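PDB 2P0S: ABC transporter, permease protein, putative, which probably works as the permease of an ABC-type membrane transporter, this chain being one domain cut from the longer protein. Local coordinates for residues E58-L63 with P67-I72; K26-F31 with S83-R88; K97-Y102 with Q109-S114; E41-M46 with S51-V56. All blocks are in the same frame, centred on the assembly; numbering follows the deposited sequence.

Contact 1: E58-L63 with P67-I72; sequences EIRQDL and PNAVAI. With MG (magnesium ion), chain C.
I59 and L63 press on V70 across the hairpin of strands 55-59 and 70-74, and this apolar face is the tight part of the contact. I59 and V70 form a non-hydrogen-bonded pair in which the two branched side chains lie side by side, I59 CG1 3.8 Å from V70 CG2. L63 crosses V70 at about a right angle, its CD2 3.9 Å from V70 CG1. With chi1 at 50°, V70 holds CG1 between its backbone N and carbonyl carbon and so offers one methyl to each neighbour. L90 and L94 of helix 80-100 pack on L63, and V120 of the second subunit on V70.

E58 and A71 are the hydrogen-bonded pair, with E58 N 2.8 Å from A71 O. Past the strand end the pairing goes on from R60 N to A69 O (3.0 Å), A69 being the centre of an inverse gamma turn. Alanine is small enough there for its CB to sit 3.6 Å from Q61 CB.

The looser, more exposed side is polar. R60 bends at chi3 (-67°) and lays one face of its guanidinium over the backbone of A69. R60 NH1 meets the anti lone pair of E58 OE1 in a salt bridge of 3.0 Å, while NH2 gives to a water that donates in turn to V70 O.

At the turn, D62 OD2 binds magnesium at 2.0 Å and five waters complete the shell of six. The ion thus keeps most of its hydration, which is consistent with a peripheral site held by one protein ligand.

Contact 2: K26-F31 with S83-R88; sequences KENDEF and SNHISR
H85 reaches out of helix 80-100 into the loop before strand 32-35, where N28, E30 and F31 surround its imidazole from different directions. The ring is put there by chi1 of -175°, which sets CG opposite the backbone N and projects the side chain from the helix. N28 comes head-on to the ring edge with its amide turned almost square to it, the planes 84° apart. N28 ND2 gives a hydrogen bond to H85 NE2, but the modelled 2.5 Å is very short and the exact placing therefore doubtful.

E30 approaches from a face instead: its carboxylate carbon CD stands 4.0 Å above the middle of the imidazole. Although E30 OE1 is 2.8 Å from H85 ND1, it lies over the ring and the angle is too poor for a hydrogen bond. F31 slides past with its ring tilted 65° to the imidazole, and H85 CD2 sits at the phenyl edge, 3.2 Å from F31 CE2.

The amide of N28 is steadied from behind. N28 OD1 accepts from E30 N (2.8 Å), closing an Asx turn, and from F31 N (3.1 Å) on the opposite face of its plane, which makes it an Asx motif; asparagine suits the place because it can accept and donate at once. On the far side of the helix, S83 OG and S87 OG bond to the backbone of V120 of the second subunit.

If the short N28 bond is real, an accepting NE2 would suit a neutral imidazole, while the nearby E30 carboxylate might favour a protonated one; the geometry does not settle it.

Contact 3: K97-Y102 with Q109-S114; sequences KKIASY and QILADS
A100 and L111, the nearest residues across the contact, keep their CA atoms 8.1 Å apart, so the end of helix 80-100 and helix 107-114 meet through side chains, with no hydrogen bond between them. L111 does the bridging: both of its methyls face the other helix. L111 CD2 lies 3.7 Å from I99 CG2 and 3.9 Å from I99 CD1, while L111 CD1 reaches A100 CB at 4.1 Å. The leucine fork thus straddles two successive residues of the helix, one branched and one small.

I99 and L111 cross obliquely. In I99 a chi1 of -66° sets CG2 opposite the backbone N, where it meets the leucine, and the extended chi2 (160°) carries the tip CD1 of I99 to L111 CD2 as well. A100 suits its place because its short side chain lets the second branch of the leucine come close to the helix.

Serines near the helix ends turn their hydroxyls back on the backbone. S101 OG gives to K98 O at 2.6 Å, in the carbonyl plane on a lone pair, and S101 N shares the same acceptor. S114 OG gives to I110 O at 2.7 Å, but from above the carbonyl plane.

The second subunit joins this cluster: its L111 packs on I99, its Y102 on I110, and its K98 NZ gives a hydrogen bond to D113 O. Within the chain K97 is held by a salt bridge to E20. The pairing is small, a helix-loop-helix connection whose leucine and isoleucine core is shared between two subunits of a dimer.

Contact 4: E41-M46 with S51-V56; sequences EEYRKM and SGIDAV
I53 sets its terminal methyl over one face of the Y43 ring, displaced toward the CG side, CD1 lying 3.7 Å from the ring centroid and only 15° off the normal, a clear CH-pi contact. It packs helix 40-51 on the loop that leads into strand 55-59, within a beta-alpha-beta crossover that leads from strand 32-35 to strand 55-59, past strand 11-16 between them. Isoleucine suits the place since its four-carbon side chain is long enough to reach the ring: a chi1 of 64° tucks CG1 in over its own main chain, and the extended chi2 (167°) then carries CD1 to the tyrosine.

Y43 comes in at about a right angle to both I53 and V56. One ring carbon, Y43 CD2, touches V56 CG2 at 3.6 Å, and Y43 CD1 on the other side of the ring meets S51 CB at 3.7 Å. The apolar ring is thus wedged between helix and strand, while its hydroxyl takes a hydrogen bond from E37 N. W125 of the second subunit packs on both Y43 and V56.

M46, present as selenomethionine, brings its SE atom to 3.8 Å from S51 CB. G52 then leaves the helix with positive phi, which glycine adopts easily. On the helix's outer side, R44 NE gives a hydrogen bond to E41 OE1 at 2.8 Å, part of a salt bridge one turn apart.

S51 is small enough to sit close to CD1 of Y43 yet polar enough to set the turn: besides bonding to Y75 OH, its OG accepts from I53 N at 3.3 Å in an ST turn.

Contact 4 comes before contact 1 along the chain, and both are nested inside the loop that contact 2 closes; contact 3 follows last. Contacts 4 and 1 share strand 55-59 of the mixed four-stranded sheet, their centres about 18 Å apart, and I72 packs on the backbone of V56. I72 also lies against S83 and I86, linking contact 1 to contact 2 on helix 80-100, about 15 Å away between centres. That helix runs on to contact 3, its centre about 21 Å from that of contact 2, while the centres of contacts 3 and 4 lie about 36 Å apart across the chain's centre. All four touch the second subunit, so the dimer interface extends from the sheet to the helix tip.

Contact 1: E58-L63 with P67-I72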
# COMPACT_ATOMS: atom_id res chain seq x y z
N GLU A 58 -0.92 11.87 13.57
CA GLU A 58 -1.16 12.23 14.89
C GLU A 58 -1.96 11.06 15.50
O GLU A 58 -2.97 10.68 14.94
CB GLU A 58 -2.03 13.47 15.01
CG GLU A 58 -2.54 13.69 16.48
CD GLU A 58 -3.44 14.96 16.50
OE1 GLU A 58 -4.65 14.77 16.32
OE2 GLU A 58 -2.89 16.11 16.53
N ILE A 59 -1.44 10.47 16.57
CA ILE A 59 -2.08 9.33 17.27
C ILE A 59 -2.31 9.74 18.71
O ILE A 59 -1.40 9.99 19.44
CB ILE A 59 -1.30 7.99 17.18
CG1 ILE A 59 -1.22 7.57 15.77
CG2 ILE A 59 -2.25 6.95 17.89
CD1 ILE A 59 -0.17 6.40 15.34
N ARG A 60 -3.59 9.73 19.15
CA ARG A 60 -3.95 10.37 20.36
C ARG A 60 -4.33 9.36 21.44
O ARG A 60 -4.39 9.79 22.60
CB ARG A 60 -5.19 11.28 20.19
CG ARG A 60 -4.99 12.34 19.08
CD ARG A 60 -6.06 13.38 19.07
NE ARG A 60 -7.36 12.77 18.69
CZ ARG A 60 -7.73 12.54 17.43
NH1 ARG A 60 -6.94 12.90 16.42
NH2 ARG A 60 -8.94 12.03 17.16
N GLN A 61 -4.59 8.10 21.09
CA GLN A 61 -5.02 7.11 22.06
C GLN A 61 -4.70 5.73 21.48
O GLN A 61 -4.42 5.59 20.27
CB GLN A 61 -6.54 7.22 22.30
CG GLN A 61 -7.03 6.31 23.42
CD GLN A 61 -8.44 6.62 23.92
OE1 GLN A 61 -8.96 7.77 23.69
NE2 GLN A 61 -9.15 5.59 24.56
N ASP A 62 -4.58 4.75 22.39
CA ASP A 62 -4.43 3.35 22.00
C ASP A 62 -5.56 3.04 21.02
O ASP A 62 -6.74 3.29 21.39
CB ASP A 62 -4.55 2.47 23.28
CG ASP A 62 -4.26 1.00 22.97
OD1 ASP A 62 -4.73 0.52 21.93
OD2 ASP A 62 -3.44 0.37 23.70
N LEU A 63 -5.22 2.52 19.83
CA LEU A 63 -6.16 2.39 18.67
C LEU A 63 -7.01 1.18 18.83
O LEU A 63 -8.04 1.07 18.11
CB LEU A 63 -5.42 2.36 17.30
CG LEU A 63 -4.66 3.67 17.12
CD1 LEU A 63 -3.90 3.64 15.80
CD2 LEU A 63 -5.67 4.91 16.97
N PRO A 67 -10.28 3.40 17.92
CA PRO A 67 -9.61 3.35 16.57
C PRO A 67 -9.71 4.63 15.78
O PRO A 67 -9.09 4.74 14.76
CB PRO A 67 -10.33 2.24 15.81
CG PRO A 67 -11.70 2.16 16.56
CD PRO A 67 -11.41 2.42 17.99
N ASN A 68 -10.56 5.53 16.24
CA ASN A 68 -10.75 6.82 15.53
C ASN A 68 -9.78 7.89 15.95
O ASN A 68 -9.85 8.95 15.36
CB ASN A 68 -12.16 7.38 15.75
CG ASN A 68 -13.24 6.44 15.19
OD1 ASN A 68 -13.13 5.96 14.05
ND2 ASN A 68 -14.27 6.13 16.02
N ALA A 69 -8.88 7.61 16.92
CA ALA A 69 -8.16 8.58 17.67
C ALA A 69 -6.84 8.75 16.84
O ALA A 69 -5.74 8.66 17.40
CB ALA A 69 -7.87 8.10 19.06
N VAL A 70 -7.01 8.86 15.54
CA VAL A 70 -5.77 9.03 14.64
C VAL A 70 -6.20 9.86 13.44
O VAL A 70 -7.33 9.85 12.96
CB VAL A 70 -5.19 7.67 14.20
CG1 VAL A 70 -6.26 6.68 13.60
CG2 VAL A 70 -4.07 7.73 13.26
N ALA A 71 -5.25 10.64 12.85
CA ALA A 71 -5.59 11.43 11.72
C ALA A 71 -4.23 11.84 11.12
O ALA A 71 -3.19 11.78 11.85
CB ALA A 71 -6.28 12.77 12.16
N ILE A 72 -4.17 12.22 9.80
CA ILE A 72 -2.92 12.69 9.09
C ILE A 72 -3.32 14.10 8.61
O ILE A 72 -4.46 14.29 8.07
CB ILE A 72 -2.61 11.83 7.88
CG1 ILE A 72 -2.34 10.38 8.36
CG2 ILE A 72 -1.36 12.41 7.11
CD1 ILE A 72 -2.57 9.37 7.33
MG MG C . -2.35 0.65 25.34
O HOH W 1 -8.84 11.92 14.30
O HOH W 2 -3.19 -1.12 26.16
O HOH W 3 -0.84 -0.61 24.62
O HOH W 4 -1.34 0.89 27.30
O HOH W 5 -3.74 1.79 26.37
O HOH W 6 -1.33 2.55 24.74

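Contact 2: K26-F31 with S83-R88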
# COMPACT_ATOMS: atom_id res chain seq x y z
N LYS A 26 9.76 2.39 11.21
CA LYS A 26 11.24 2.68 11.12
C LYS A 26 11.83 2.11 9.81
O LYS A 26 12.84 2.69 9.28
CB LYS A 26 12.00 2.09 12.31
CG LYS A 26 11.49 2.50 13.70
CD LYS A 26 12.38 3.57 14.28
CE LYS A 26 11.60 4.55 15.15
NZ LYS A 26 11.09 3.88 16.42
N GLU A 27 11.23 0.99 9.34
CA GLU A 27 11.72 0.30 8.11
C GLU A 27 10.97 0.56 6.75
O GLU A 27 11.03 -0.28 5.81
CB GLU A 27 11.88 -1.23 8.35
CG GLU A 27 13.12 -1.66 9.20
CD GLU A 27 14.44 -1.91 8.39
OE1 GLU A 27 15.05 -3.03 8.53
OE2 GLU A 27 14.84 -0.97 7.63
N ASN A 28 10.36 1.73 6.60
CA ASN A 28 9.41 1.96 5.52
C ASN A 28 10.07 2.40 4.16
O ASN A 28 10.98 3.25 4.16
CB ASN A 28 8.48 3.06 5.98
CG ASN A 28 7.27 3.20 5.08
OD1 ASN A 28 7.35 3.78 3.99
ND2 ASN A 28 6.12 2.60 5.52
N ASP A 29 9.61 1.86 3.03
CA ASP A 29 10.27 2.24 1.78
C ASP A 29 9.53 3.22 0.85
O ASP A 29 9.94 3.44 -0.31
CB ASP A 29 10.79 1.00 1.01
CG ASP A 29 9.66 0.22 0.36
OD1 ASP A 29 9.95 -0.63 -0.56
OD2 ASP A 29 8.48 0.43 0.77
N GLU A 30 8.48 3.85 1.38
CA GLU A 30 7.68 4.81 0.61
C GLU A 30 7.71 6.26 1.08
O GLU A 30 7.56 7.15 0.25
CB GLU A 30 6.18 4.41 0.68
CG GLU A 30 5.78 3.43 -0.39
CD GLU A 30 4.26 3.38 -0.52
OE1 GLU A 30 3.64 2.66 0.33
OE2 GLU A 30 3.72 4.08 -1.46
N PHE A 31 7.76 6.46 2.42
CA PHE A 31 7.73 7.77 3.05
C PHE A 31 8.90 7.91 4.06
O PHE A 31 9.37 6.90 4.62
CB PHE A 31 6.42 8.09 3.75
CG PHE A 31 5.21 7.70 2.93
CD1 PHE A 31 4.89 8.44 1.79
CD2 PHE A 31 4.47 6.60 3.26
CE1 PHE A 31 3.77 8.12 1.04
CE2 PHE A 31 3.39 6.24 2.44
CZ PHE A 31 3.09 7.01 1.35
N SER A 83 -2.52 7.72 3.40
CA SER A 83 -3.43 7.12 4.41
C SER A 83 -3.56 5.63 4.19
O SER A 83 -3.61 4.86 5.15
CB SER A 83 -4.80 7.77 4.31
OG SER A 83 -5.71 6.83 5.01
N ASN A 84 -3.67 5.21 2.92
CA ASN A 84 -3.75 3.77 2.55
C ASN A 84 -2.72 2.99 3.33
O ASN A 84 -3.06 2.14 4.21
CB ASN A 84 -3.56 3.55 1.03
CG ASN A 84 -4.76 4.00 0.24
OD1 ASN A 84 -4.72 4.12 -1.00
ND2 ASN A 84 -5.87 4.26 0.96
N HIS A 85 -1.47 3.36 3.07
CA HIS A 85 -0.23 2.67 3.52
C HIS A 85 -0.14 2.69 5.04
O HIS A 85 0.04 1.63 5.67
CB HIS A 85 0.97 3.48 2.96
CG HIS A 85 2.32 2.87 3.22
ND1 HIS A 85 2.71 1.63 2.73
CD2 HIS A 85 3.42 3.36 3.87
CE1 HIS A 85 3.96 1.38 3.08
NE2 HIS A 85 4.42 2.42 3.75
N ILE A 86 -0.35 3.86 5.64
CA ILE A 86 -0.28 4.05 7.07
C ILE A 86 -1.40 3.24 7.73
O ILE A 86 -1.15 2.54 8.72
CB ILE A 86 -0.38 5.49 7.42
CG1 ILE A 86 0.96 6.19 6.93
CG2 ILE A 86 -0.62 5.68 8.88
CD1 ILE A 86 0.98 7.71 7.17
N SER A 87 -2.59 3.28 7.17
CA SER A 87 -3.77 2.55 7.78
C SER A 87 -3.52 1.02 7.81
O SER A 87 -3.83 0.35 8.80
CB SER A 87 -5.00 2.81 6.92
OG SER A 87 -5.38 4.21 6.98
N ARG A 88 -2.93 0.52 6.72
CA ARG A 88 -2.64 -0.96 6.65
C ARG A 88 -1.54 -1.36 7.62
O ARG A 88 -1.58 -2.44 8.22
CB ARG A 88 -2.27 -1.41 5.27
CG ARG A 88 -3.42 -1.44 4.22
CD ARG A 88 -2.93 -1.72 2.73
NE ARG A 88 -4.08 -1.61 1.85
CZ ARG A 88 -4.86 -2.67 1.63
NH1 ARG A 88 -4.54 -3.82 2.20
NH2 ARG A 88 -5.95 -2.55 0.83

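Contact 3: K97-Y102 with Q109-S114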
# COMPACT_ATOMS: atom_id res chain seq x y z
N LYS A 97 -1.66 -8.00 17.30
CA LYS A 97 -1.60 -7.88 18.72
C LYS A 97 -2.81 -8.62 19.30
O LYS A 97 -2.65 -9.30 20.33
CB LYS A 97 -1.65 -6.43 19.12
CG LYS A 97 -1.58 -6.21 20.57
CD LYS A 97 -1.14 -4.73 20.90
CE LYS A 97 -0.90 -4.54 22.39
NZ LYS A 97 -0.83 -3.06 22.66
N LYS A 98 -3.98 -8.43 18.71
CA LYS A 98 -5.18 -9.14 19.24
C LYS A 98 -5.05 -10.63 19.03
O LYS A 98 -5.36 -11.43 19.91
CB LYS A 98 -6.44 -8.67 18.56
CG LYS A 98 -6.92 -7.28 19.00
CD LYS A 98 -8.16 -6.88 18.19
CE LYS A 98 -9.41 -7.07 19.02
NZ LYS A 98 -10.23 -5.82 18.68
N ILE A 99 -4.62 -11.06 17.86
CA ILE A 99 -4.43 -12.53 17.59
C ILE A 99 -3.48 -13.11 18.64
O ILE A 99 -3.73 -14.19 19.24
CB ILE A 99 -3.86 -12.82 16.17
CG1 ILE A 99 -4.91 -12.41 15.09
CG2 ILE A 99 -3.58 -14.37 16.01
CD1 ILE A 99 -4.24 -12.22 13.65
N ALA A 100 -2.35 -12.43 18.89
CA ALA A 100 -1.38 -12.97 19.82
C ALA A 100 -1.84 -13.10 21.26
O ALA A 100 -1.16 -13.75 21.99
CB ALA A 100 -0.08 -12.06 19.73
N SER A 101 -2.98 -12.50 21.65
CA SER A 101 -3.51 -12.52 23.01
C SER A 101 -4.29 -13.86 23.28
O SER A 101 -4.67 -14.12 24.46
CB SER A 101 -4.48 -11.33 23.24
OG SER A 101 -5.67 -11.47 22.53
N TYR A 102 -4.57 -14.65 22.21
CA TYR A 102 -5.29 -15.98 22.40
C TYR A 102 -4.25 -17.00 22.88
O TYR A 102 -3.03 -16.77 22.86
CB TYR A 102 -5.85 -16.33 21.06
CG TYR A 102 -7.06 -15.43 20.78
CD1 TYR A 102 -8.36 -15.94 21.08
CD2 TYR A 102 -6.93 -14.15 20.15
CE1 TYR A 102 -9.43 -15.16 20.87
CE2 TYR A 102 -8.00 -13.37 19.88
CZ TYR A 102 -9.25 -13.86 20.27
OH TYR A 102 -10.39 -13.13 20.02
N GLN A 109 5.73 -16.37 16.58
CA GLN A 109 6.53 -16.95 15.49
C GLN A 109 5.64 -17.32 14.32
O GLN A 109 5.97 -17.12 13.16
CB GLN A 109 7.35 -18.19 15.99
CG GLN A 109 8.43 -17.86 17.08
CD GLN A 109 8.01 -17.08 18.38
OE1 GLN A 109 8.79 -16.12 18.83
NE2 GLN A 109 6.83 -17.46 19.02
N ILE A 110 4.49 -17.95 14.63
CA ILE A 110 3.59 -18.25 13.58
C ILE A 110 3.09 -17.01 12.80
O ILE A 110 3.02 -17.06 11.60
CB ILE A 110 2.36 -19.03 14.13
CG1 ILE A 110 2.84 -20.37 14.64
CG2 ILE A 110 1.29 -19.17 13.07
CD1 ILE A 110 1.73 -20.99 15.60
N LEU A 111 2.72 -15.93 13.49
CA LEU A 111 2.26 -14.73 12.83
C LEU A 111 3.42 -14.25 11.91
O LEU A 111 3.21 -13.85 10.74
CB LEU A 111 1.90 -13.61 13.85
CG LEU A 111 0.54 -13.98 14.54
CD1 LEU A 111 0.34 -13.00 15.74
CD2 LEU A 111 -0.75 -14.05 13.58
N ALA A 112 4.62 -14.24 12.49
CA ALA A 112 5.70 -13.72 11.61
C ALA A 112 5.96 -14.54 10.35
O ALA A 112 6.24 -14.01 9.21
CB ALA A 112 6.95 -13.65 12.48
N ASP A 113 5.90 -15.86 10.50
CA ASP A 113 6.12 -16.80 9.45
C ASP A 113 5.02 -16.78 8.47
O ASP A 113 5.24 -17.31 7.35
CB ASP A 113 6.46 -18.21 9.98
CG ASP A 113 6.97 -19.21 8.88
OD1 ASP A 113 8.02 -18.96 8.16
OD2 ASP A 113 6.36 -20.35 8.81
N SER A 114 3.85 -16.22 8.84
CA SER A 114 2.72 -16.28 7.91
C SER A 114 2.63 -15.07 7.05
O SER A 114 1.80 -15.02 6.15
CB SER A 114 1.39 -16.42 8.66
OG SER A 114 1.38 -17.62 9.48

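Contact 4: E41-M46 with S51-V56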
# COMPACT_ATOMS: atom_id res chain seq x y z
N GLU A 41 -0.42 21.48 15.43
CA GLU A 41 -0.78 22.90 15.31
C GLU A 41 0.50 23.74 15.21
O GLU A 41 0.58 24.69 14.43
CB GLU A 41 -1.61 23.38 16.51
CG GLU A 41 -1.94 24.93 16.55
CD GLU A 41 -2.73 25.46 15.30
OE1 GLU A 41 -3.36 24.66 14.57
OE2 GLU A 41 -2.67 26.69 15.02
N GLU A 42 1.52 23.42 15.97
CA GLU A 42 2.75 24.21 15.73
C GLU A 42 3.38 24.04 14.40
O GLU A 42 3.89 25.06 13.87
CB GLU A 42 3.77 23.92 16.81
CG GLU A 42 3.24 24.27 18.14
CD GLU A 42 4.22 23.88 19.17
OE1 GLU A 42 4.54 22.67 19.23
OE2 GLU A 42 4.73 24.79 19.87
N TYR A 43 3.50 22.80 13.90
CA TYR A 43 3.97 22.58 12.55
C TYR A 43 3.07 23.33 11.52
O TYR A 43 3.57 23.91 10.53
CB TYR A 43 4.03 21.08 12.22
CG TYR A 43 5.14 20.33 12.85
CD1 TYR A 43 6.47 20.68 12.62
CD2 TYR A 43 4.88 19.13 13.61
CE1 TYR A 43 7.51 19.95 13.16
CE2 TYR A 43 5.95 18.36 14.13
CZ TYR A 43 7.27 18.82 13.90
OH TYR A 43 8.36 18.13 14.34
N ARG A 44 1.76 23.35 11.73
CA ARG A 44 0.91 24.09 10.83
C ARG A 44 1.33 25.56 10.76
O ARG A 44 1.38 26.09 9.69
CB ARG A 44 -0.54 24.10 11.30
CG ARG A 44 -1.55 24.67 10.26
CD ARG A 44 -3.07 24.54 10.81
NE ARG A 44 -3.19 25.47 11.94
CZ ARG A 44 -3.39 26.81 11.77
NH1 ARG A 44 -3.58 27.31 10.54
NH2 ARG A 44 -3.44 27.65 12.80
N LYS A 45 1.45 26.18 11.92
CA LYS A 45 1.70 27.62 12.00
C LYS A 45 3.06 27.97 11.37
O LYS A 45 3.19 29.03 10.69
CB LYS A 45 1.65 28.08 13.46
CG LYS A 45 0.22 27.88 14.17
CD LYS A 45 0.27 28.33 15.70
CE LYS A 45 -1.12 28.72 16.36
NZ LYS A 45 -1.60 30.20 16.34
N MSE A 46 4.06 27.11 11.55
CA MSE A 46 5.42 27.49 11.18
C MSE A 46 5.56 27.34 9.66
O MSE A 46 6.36 28.03 8.99
CB MSE A 46 6.45 26.76 12.02
CG MSE A 46 6.97 25.55 11.43
SE MSE A 46 8.15 24.54 12.60
CE MSE A 46 9.77 25.61 12.51
N SER A 51 9.41 23.98 8.73
CA SER A 51 9.37 22.71 9.46
C SER A 51 10.16 21.62 8.78
O SER A 51 10.54 20.65 9.45
CB SER A 51 7.91 22.22 9.57
OG SER A 51 7.44 21.97 8.26
N GLY A 52 10.38 21.71 7.46
CA GLY A 52 10.98 20.55 6.72
C GLY A 52 10.14 19.26 6.61
O GLY A 52 10.64 18.21 6.14
N ILE A 53 8.86 19.28 7.05
CA ILE A 53 8.00 18.08 6.82
C ILE A 53 6.84 18.41 5.88
O ILE A 53 6.59 19.61 5.58
CB ILE A 53 7.46 17.67 8.16
CG1 ILE A 53 6.55 18.75 8.70
CG2 ILE A 53 8.65 17.48 9.18
CD1 ILE A 53 5.72 18.22 9.93
N ASP A 54 6.15 17.36 5.37
CA ASP A 54 4.96 17.51 4.52
C ASP A 54 3.65 17.24 5.30
O ASP A 54 2.58 17.71 4.92
CB ASP A 54 5.05 16.56 3.32
CG ASP A 54 6.26 16.85 2.45
OD1 ASP A 54 6.30 18.04 1.88
OD2 ASP A 54 7.23 16.01 2.47
N ALA A 55 3.72 16.46 6.38
CA ALA A 55 2.48 15.97 7.05
C ALA A 55 2.83 15.52 8.47
O ALA A 55 4.03 15.29 8.78
CB ALA A 55 1.91 14.85 6.27
N VAL A 56 1.79 15.41 9.30
CA VAL A 56 1.90 14.87 10.62
C VAL A 56 0.90 13.72 10.76
O VAL A 56 -0.20 13.93 10.35
CB VAL A 56 1.59 15.88 11.65
CG1 VAL A 56 1.49 15.26 13.08
CG2 VAL A 56 2.72 17.03 11.63